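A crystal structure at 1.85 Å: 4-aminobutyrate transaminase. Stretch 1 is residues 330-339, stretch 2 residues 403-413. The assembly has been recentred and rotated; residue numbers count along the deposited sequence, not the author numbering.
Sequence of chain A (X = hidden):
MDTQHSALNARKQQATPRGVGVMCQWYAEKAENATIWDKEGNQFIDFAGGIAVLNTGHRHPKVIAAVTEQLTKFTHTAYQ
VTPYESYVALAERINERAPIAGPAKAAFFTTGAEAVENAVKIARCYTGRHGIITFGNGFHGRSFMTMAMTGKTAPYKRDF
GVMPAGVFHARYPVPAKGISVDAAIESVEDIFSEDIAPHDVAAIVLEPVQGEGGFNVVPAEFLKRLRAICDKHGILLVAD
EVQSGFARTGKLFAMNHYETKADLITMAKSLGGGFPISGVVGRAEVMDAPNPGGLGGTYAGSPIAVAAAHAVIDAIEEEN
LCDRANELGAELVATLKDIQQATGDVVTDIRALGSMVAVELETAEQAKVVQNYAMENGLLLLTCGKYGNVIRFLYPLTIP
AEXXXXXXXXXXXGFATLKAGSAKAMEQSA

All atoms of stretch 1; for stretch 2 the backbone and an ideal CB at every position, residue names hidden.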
ATOM      1  N   ALA A 330     -33.671  10.860  28.913  1.00 26.58           N
ATOM      2  CA  ALA A 330     -35.013  11.331  28.651  1.00 28.84           C
ATOM      3  C   ALA A 330     -35.171  12.780  29.114  1.00 34.88           C
ATOM      4  O   ALA A 330     -35.794  13.600  28.416  1.00 30.45           O
ATOM      5  CB  ALA A 330     -36.040  10.414  29.326  1.00 34.72           C
ATOM      6  N   GLU A 331     -34.606  13.114  30.290  1.00 30.56           N
ATOM      7  CA  GLU A 331     -34.742  14.445  30.863  1.00 30.55           C
ATOM      8  C   GLU A 331     -33.956  15.468  30.062  1.00 32.11           C
ATOM      9  O   GLU A 331     -34.438  16.598  29.823  1.00 29.94           O
ATOM     10  CB  GLU A 331     -34.285  14.445  32.326  1.00 30.27           C
ATOM     11  CG  GLU A 331     -34.468  15.807  32.962  1.00 32.87           C
ATOM     12  CD  GLU A 331     -34.190  15.855  34.455  1.00 41.38           C
ATOM     13  OE1 GLU A 331     -34.343  16.963  35.017  1.00 48.05           O
ATOM     14  OE2 GLU A 331     -33.847  14.818  35.050  1.00 38.00           O
ATOM     15  N   LEU A 332     -32.736  15.093  29.641  1.00 26.18           N
ATOM     16  CA  LEU A 332     -32.001  15.964  28.740  1.00 27.43           C
ATOM     17  C   LEU A 332     -32.733  16.154  27.405  1.00 29.03           C
ATOM     18  O   LEU A 332     -32.731  17.264  26.854  1.00 29.97           O
ATOM     19  CB  LEU A 332     -30.587  15.423  28.515  1.00 26.94           C
ATOM     20  CG  LEU A 332     -29.782  16.021  27.338  1.00 28.29           C
ATOM     21  CD1 LEU A 332     -29.625  17.506  27.448  1.00 27.87           C
ATOM     22  CD2 LEU A 332     -28.373  15.386  27.274  1.00 24.88           C
ATOM     23  N   VAL A 333     -33.335  15.098  26.839  1.00 27.10           N
ATOM     24  CA  VAL A 333     -34.010  15.281  25.554  1.00 28.47           C
ATOM     25  C   VAL A 333     -35.191  16.248  25.696  1.00 34.29           C
ATOM     26  O   VAL A 333     -35.384  17.143  24.864  1.00 32.94           O
ATOM     27  CB  VAL A 333     -34.424  13.918  24.957  1.00 29.67           C
ATOM     28  CG1 VAL A 333     -35.454  14.067  23.849  1.00 31.10           C
ATOM     29  CG2 VAL A 333     -33.221  13.223  24.318  1.00 29.50           C
ATOM     30  N   ALA A 334     -35.978  16.126  26.775  1.00 31.63           N
ATOM     31  CA  ALA A 334     -37.084  17.061  26.955  1.00 33.91           C
ATOM     32  C   ALA A 334     -36.581  18.496  27.061  1.00 33.81           C
ATOM     33  O   ALA A 334     -37.265  19.423  26.622  1.00 35.58           O
ATOM     34  CB  ALA A 334     -37.901  16.689  28.192  1.00 37.77           C
ATOM     35  N   THR A 335     -35.439  18.714  27.730  1.00 32.10           N
ATOM     36  CA  THR A 335     -34.842  20.048  27.785  1.00 32.19           C
ATOM     37  C   THR A 335     -34.437  20.542  26.388  1.00 32.07           C
ATOM     38  O   THR A 335     -34.655  21.705  26.046  1.00 37.72           O
ATOM     39  CB  THR A 335     -33.634  20.017  28.719  1.00 34.57           C
ATOM     40  OG1 THR A 335     -34.113  20.029  30.053  1.00 35.59           O
ATOM     41  CG2 THR A 335     -32.790  21.237  28.601  1.00 34.49           C
ATOM     42  N   LEU A 336     -33.822  19.673  25.578  1.00 31.67           N
ATOM     43  CA  LEU A 336     -33.444  20.071  24.225  1.00 33.08           C
ATOM     44  C   LEU A 336     -34.673  20.405  23.389  1.00 35.34           C
ATOM     45  O   LEU A 336     -34.636  21.306  22.532  1.00 39.97           O
ATOM     46  CB  LEU A 336     -32.644  18.952  23.575  1.00 29.31           C
ATOM     47  CG  LEU A 336     -31.328  18.728  24.343  1.00 27.27           C
ATOM     48  CD1 LEU A 336     -30.610  17.633  23.648  1.00 27.44           C
ATOM     49  CD2 LEU A 336     -30.498  19.949  24.245  1.00 30.61           C
ATOM     50  N   LYS A 337     -35.766  19.658  23.579  1.00 35.54           N
ATOM     51  CA  LYS A 337     -36.950  20.000  22.771  1.00 38.04           C
ATOM     52  C   LYS A 337     -37.557  21.324  23.213  1.00 39.06           C
ATOM     53  O   LYS A 337     -38.046  22.114  22.390  1.00 40.04           O
ATOM     54  CB  LYS A 337     -37.983  18.880  22.863  1.00 42.21           C
ATOM     55  CG  LYS A 337     -37.861  17.920  21.694  1.00 48.80           C
ATOM     56  CD  LYS A 337     -37.861  16.458  22.132  1.00 52.04           C
ATOM     57  CE  LYS A 337     -39.299  15.878  22.146  1.00 57.95           C
ATOM     58  NZ  LYS A 337     -39.273  14.358  22.167  1.00 57.75           N
ATOM     59  N   ASP A 338     -37.481  21.647  24.502  1.00 39.98           N
ATOM     60  CA  ASP A 338     -37.923  22.960  24.961  1.00 42.83           C
ATOM     61  C   ASP A 338     -37.041  24.068  24.391  1.00 40.85           C
ATOM     62  O   ASP A 338     -37.543  25.120  23.975  1.00 42.42           O
ATOM     63  CB  ASP A 338     -37.898  22.998  26.484  1.00 44.60           C
ATOM     64  CG  ASP A 338     -38.663  24.159  27.028  1.00 54.01           C
ATOM     65  OD1 ASP A 338     -39.745  24.439  26.487  1.00 58.71           O
ATOM     66  OD2 ASP A 338     -38.198  24.788  28.002  1.00 57.54           O
ATOM     67  N   ILE A 339     -35.717  23.863  24.420  1.00 37.41           N
ATOM     68  CA  ILE A 339     -34.788  24.802  23.788  1.00 37.41           C
ATOM     69  C   ILE A 339     -35.137  24.989  22.318  1.00 43.97           C
ATOM     70  O   ILE A 339     -35.167  26.112  21.805  1.00 40.29           O
ATOM     71  CB  ILE A 339     -33.342  24.297  23.941  1.00 36.70           C
ATOM     72  CG1 ILE A 339     -32.773  24.621  25.306  1.00 35.81           C
ATOM     73  CG2 ILE A 339     -32.441  24.910  22.891  1.00 38.55           C
ATOM     74  CD1 ILE A 339     -31.493  23.835  25.500  1.00 33.08           C
ATOM     75  N   UNK A 403     -27.511  18.148  40.403  1.00 24.24           N
ATOM     76  CA  UNK A 403     -26.414  18.768  39.677  1.00 23.40           C
ATOM     77  C   UNK A 403     -26.619  18.660  38.160  1.00 25.72           C
ATOM     78  O   UNK A 403     -26.330  19.606  37.414  1.00 26.91           O
ATOM     79  CB  UNK A 403     -25.087  18.122  40.080  1.00 23.40           C
ATOM     80  N   UNK A 404     -27.173  17.542  37.700  1.00 24.10           N
ATOM     81  CA  UNK A 404     -27.571  17.420  36.303  1.00 25.09           C
ATOM     82  C   UNK A 404     -28.583  18.508  35.925  1.00 30.20           C
ATOM     83  O   UNK A 404     -28.461  19.162  34.874  1.00 31.41           O
ATOM     84  CB  UNK A 404     -28.160  16.033  36.039  1.00 25.09           C
ATOM     85  N   UNK A 405     -29.547  18.746  36.811  1.00 27.77           N
ATOM     86  CA  UNK A 405     -30.573  19.756  36.568  1.00 29.80           C
ATOM     87  C   UNK A 405     -29.934  21.135  36.438  1.00 27.83           C
ATOM     88  O   UNK A 405     -30.315  21.925  35.574  1.00 31.21           O
ATOM     89  CB  UNK A 405     -31.611  19.752  37.692  1.00 29.80           C
ATOM     90  N   UNK A 406     -28.962  21.420  37.299  1.00 27.53           N
ATOM     91  CA  UNK A 406     -28.239  22.695  37.239  1.00 28.54           C
ATOM     92  C   UNK A 406     -27.509  22.853  35.920  1.00 26.96           C
ATOM     93  O   UNK A 406     -27.430  23.959  35.359  1.00 27.88           O
ATOM     94  CB  UNK A 406     -27.245  22.804  38.397  1.00 28.54           C
ATOM     95  N   UNK A 407     -26.918  21.744  35.457  1.00 25.94           N
ATOM     96  CA  UNK A 407     -26.251  21.724  34.166  1.00 24.35           C
ATOM     97  C   UNK A 407     -27.214  22.024  33.051  1.00 26.04           C
ATOM     98  O   UNK A 407     -26.874  22.754  32.132  1.00 26.53           O
ATOM     99  CB  UNK A 407     -25.579  20.370  33.926  1.00 24.35           C
ATOM    100  N   UNK A 408     -28.446  21.493  33.134  1.00 27.79           N
ATOM    101  CA  UNK A 408     -29.416  21.736  32.054  1.00 30.39           C
ATOM    102  C   UNK A 408     -29.930  23.164  32.103  1.00 29.99           C
ATOM    103  O   UNK A 408     -30.268  23.750  31.074  1.00 31.48           O
ATOM    104  CB  UNK A 408     -30.588  20.757  32.148  1.00 30.39           C
ATOM    105  N   UNK A 409     -29.997  23.749  33.304  1.00 31.14           N
ATOM    106  CA  UNK A 409     -30.368  25.155  33.401  1.00 33.02           C
ATOM    107  C   UNK A 409     -29.283  26.061  32.802  1.00 32.70           C
ATOM    108  O   UNK A 409     -29.594  27.058  32.147  1.00 33.10           O
ATOM    109  CB  UNK A 409     -30.623  25.531  34.862  1.00 33.02           C
ATOM    110  N   UNK A 410     -28.008  25.768  33.054  1.00 29.54           N
ATOM    111  CA  UNK A 410     -26.959  26.570  32.436  1.00 31.84           C
ATOM    112  C   UNK A 410     -27.008  26.420  30.915  1.00 29.65           C
ATOM    113  O   UNK A 410     -26.836  27.401  30.174  1.00 30.56           O
ATOM    114  CB  UNK A 410     -25.585  26.163  32.971  1.00 31.84           C
ATOM    115  N   UNK A 411     -27.210  25.183  30.437  1.00 28.05           N
ATOM    116  CA  UNK A 411     -27.316  24.933  28.997  1.00 27.92           C
ATOM    117  C   UNK A 411     -28.405  25.800  28.395  1.00 32.61           C
ATOM    118  O   UNK A 411     -28.195  26.480  27.376  1.00 31.74           O
ATOM    119  CB  UNK A 411     -27.601  23.456  28.719  1.00 27.92           C
ATOM    120  N   UNK A 412     -29.585  25.818  29.040  1.00 32.30           N
ATOM    121  CA  UNK A 412     -30.681  26.639  28.526  1.00 36.98           C
ATOM    122  C   UNK A 412     -30.325  28.124  28.520  1.00 37.65           C
ATOM    123  O   UNK A 412     -30.695  28.859  27.591  1.00 37.12           O
ATOM    124  CB  UNK A 412     -31.944  26.412  29.360  1.00 36.98           C
ATOM    125  N   UNK A 413     -29.641  28.604  29.556  1.00 35.81           N
ATOM    126  CA  UNK A 413     -29.249  30.007  29.562  1.00 39.60           C
ATOM    127  C   UNK A 413     -28.282  30.288  28.423  1.00 38.14           C
ATOM    128  O   UNK A 413     -28.359  31.340  27.772  1.00 37.27           O
ATOM    129  CB  UNK A 413     -28.619  30.387  30.903  1.00 39.60           C
TER

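Both stretches are helical, and their axes run nearly parallel, 18° apart, with a closest approach of 10.6 Å. At that spacing the contacts are made by side chains.

Position 403 has nothing of stretch 1 within 5.5 Å of its ideal CB. Stretch 1 sets no demand here. The residue is Gln403, whose NE2 is hydrogen-bonded elsewhere in the structure.

Position 404 points its CB toward stretch 1, but no atom there lies within 5.5 Å of it. A long side chain is needed to cross the gap. It would find the side chain of Leu332 and, to one side, the carboxylate of Glu331. A large apolar or aromatic group would suit, and so might a long basic one. The residue is Phe404. With chi1 t, its ring reaches Leu332, Phe404 CZ to Leu332 CB being 3.8 Å. Glu331 OE2 lies at the ring edge, 4.0 Å from Phe404 CD2.

Position 405 points its CB sideways, with Glu331 OE1 4.7 Å from the ideal CB. A carboxylate this near favours a donor or a positive charge: Lys, Arg, Gln or Asn could serve. The residue is Arg405. Its end comes nearer than its CB direction suggests, and Arg405 NE donates to Glu331 OE1 at 2.9 Å. This hydrogen bond is part of a salt bridge, and the oxygen sits at the guanidinium edge, near its plane.

Position 406 is out of reach of stretch 1, which leaves the choice open. The residue is Gln406.

Position 407 is also out of reach, and many residues would fit as far as stretch 1 is concerned. The residue is Gly407.

Position 408 points its CB toward stretch 1, and the ideal CB is 4.2 Å from Thr335 OG1. Leu332 and the CG of Glu331 offer carbon nearby. A medium apolar side chain fits, such as Leu, Ile or Met. The residue is Leu408, with chi1 m and chi2 t. Its CD2 packs 3.6 Å from Leu332 CD1, while its CD1 lies 3.6 Å from Thr335 OG1 and 3.9 Å from Glu331 CG.

Position 409 points its CB away, and polar residues would be acceptable. The residue is Asp409, which makes no contact with stretch 1.

Position 410 is out of reach, so stretch 1 does not choose between polar and apolar. The residue is Ile410.

Position 411 points its CB toward stretch 1, with Ile339 CD1 5.1 Å from the ideal CB. Leu332, Leu336 and Ile339 offer an apolar surface, so Leu, Met or Phe would suit. The residue is Leu411. Its CD2 lies 4.0 Å from Leu336 CD2 and 4.1 Å from Ile339 CD1.

Position 412 points its CB sideways, and the ideal CB is 4.5 Å from Ile339 CG1. Asp338 lies farther out, so a long basic chain is attractive. The residue is Lys412. Its CD packs 3.8 Å from Thr335 CG2, and its NZ forms a salt bridge with Asp338 OD2 at 3.2 Å, a weak hydrogen bond.

Position 413 is out of reach, and stretch 1 would accept almost any residue. The residue is Gln413, whose OE1 is hydrogen-bonded elsewhere in the structure.

Stretch 2, residues 403-413: QFRQGLDILKQ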
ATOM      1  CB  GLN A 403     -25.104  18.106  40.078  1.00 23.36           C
ATOM      2  CG  GLN A 403     -23.888  18.818  39.522  1.00 27.42           C
ATOM      3  CD  GLN A 403     -22.563  18.124  39.872  1.00 24.32           C
ATOM      4  OE1 GLN A 403     -22.438  16.910  39.802  1.00 21.76           O
ATOM      5  NE2 GLN A 403     -21.572  18.915  40.181  1.00 23.10           N
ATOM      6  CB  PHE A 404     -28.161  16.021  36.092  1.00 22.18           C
ATOM      7  CG  PHE A 404     -28.607  15.698  34.644  1.00 22.49           C
ATOM      8  CD1 PHE A 404     -27.664  15.464  33.633  1.00 22.79           C
ATOM      9  CD2 PHE A 404     -29.959  15.466  34.375  1.00 24.13           C
ATOM     10  CE1 PHE A 404     -28.057  15.077  32.379  1.00 24.41           C
ATOM     11  CE2 PHE A 404     -30.354  15.076  33.099  1.00 25.93           C
ATOM     12  CZ  PHE A 404     -29.405  14.884  32.124  1.00 25.30           C
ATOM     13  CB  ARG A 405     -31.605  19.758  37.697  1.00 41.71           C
ATOM     14  CG  ARG A 405     -32.140  18.379  38.049  1.00 50.33           C
ATOM     15  CD  ARG A 405     -33.631  18.276  37.769  1.00 55.24           C
ATOM     16  NE  ARG A 405     -34.115  16.904  37.887  1.00 56.66           N
ATOM     17  CZ  ARG A 405     -34.387  16.304  39.040  1.00 56.56           C
ATOM     18  NH1 ARG A 405     -34.222  16.954  40.183  1.00 57.90           N
ATOM     19  NH2 ARG A 405     -34.825  15.052  39.051  1.00 54.69           N
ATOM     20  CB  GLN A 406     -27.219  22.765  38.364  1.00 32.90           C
ATOM     21  CG  GLN A 406     -26.567  24.119  38.581  1.00 38.69           C
ATOM     22  CD  GLN A 406     -25.664  24.064  39.776  1.00 43.06           C
ATOM     23  OE1 GLN A 406     -25.717  23.096  40.527  1.00 41.36           O
ATOM     24  NE2 GLN A 406     -24.780  25.053  39.926  1.00 45.03           N
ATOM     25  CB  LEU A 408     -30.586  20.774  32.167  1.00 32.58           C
ATOM     26  CG  LEU A 408     -30.384  19.274  32.057  1.00 30.08           C
ATOM     27  CD1 LEU A 408     -31.698  18.549  32.354  1.00 34.69           C
ATOM     28  CD2 LEU A 408     -29.795  18.898  30.723  1.00 27.87           C
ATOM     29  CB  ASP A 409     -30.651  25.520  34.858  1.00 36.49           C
ATOM     30  CG  ASP A 409     -31.926  24.839  35.419  1.00 45.34           C
ATOM     31  OD1 ASP A 409     -32.753  24.316  34.627  1.00 48.33           O
ATOM     32  OD2 ASP A 409     -32.091  24.842  36.681  1.00 48.98           O
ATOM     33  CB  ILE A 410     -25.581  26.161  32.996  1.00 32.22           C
ATOM     34  CG1 ILE A 410     -25.497  26.466  34.516  1.00 30.85           C
ATOM     35  CG2 ILE A 410     -24.458  26.863  32.247  1.00 35.60           C
ATOM     36  CD1 ILE A 410     -24.493  25.526  35.245  1.00 30.56           C
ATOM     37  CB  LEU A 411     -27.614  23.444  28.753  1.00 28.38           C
ATOM     38  CG  LEU A 411     -27.860  22.970  27.301  1.00 29.68           C
ATOM     39  CD1 LEU A 411     -26.533  22.835  26.545  1.00 31.15           C
ATOM     40  CD2 LEU A 411     -28.540  21.636  27.294  1.00 25.84           C
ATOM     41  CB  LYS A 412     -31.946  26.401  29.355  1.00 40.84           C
ATOM     42  CG  LYS A 412     -32.370  24.960  29.429  1.00 43.00           C
ATOM     43  CD  LYS A 412     -33.895  24.796  29.272  1.00 48.21           C
ATOM     44  CE  LYS A 412     -34.654  25.330  30.431  1.00 53.39           C
ATOM     45  NZ  LYS A 412     -35.942  25.990  29.996  1.00 59.46           N
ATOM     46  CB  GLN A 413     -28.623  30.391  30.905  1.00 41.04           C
ATOM     47  CG  GLN A 413     -29.597  30.367  32.068  1.00 47.88           C
ATOM     48  CD  GLN A 413     -28.895  30.128  33.423  1.00 53.77           C
ATOM     49  OE1 GLN A 413     -27.651  30.028  33.505  1.00 54.17           O
ATOM     50  NE2 GLN A 413     -29.692  29.986  34.477  1.00 56.57           N
TER
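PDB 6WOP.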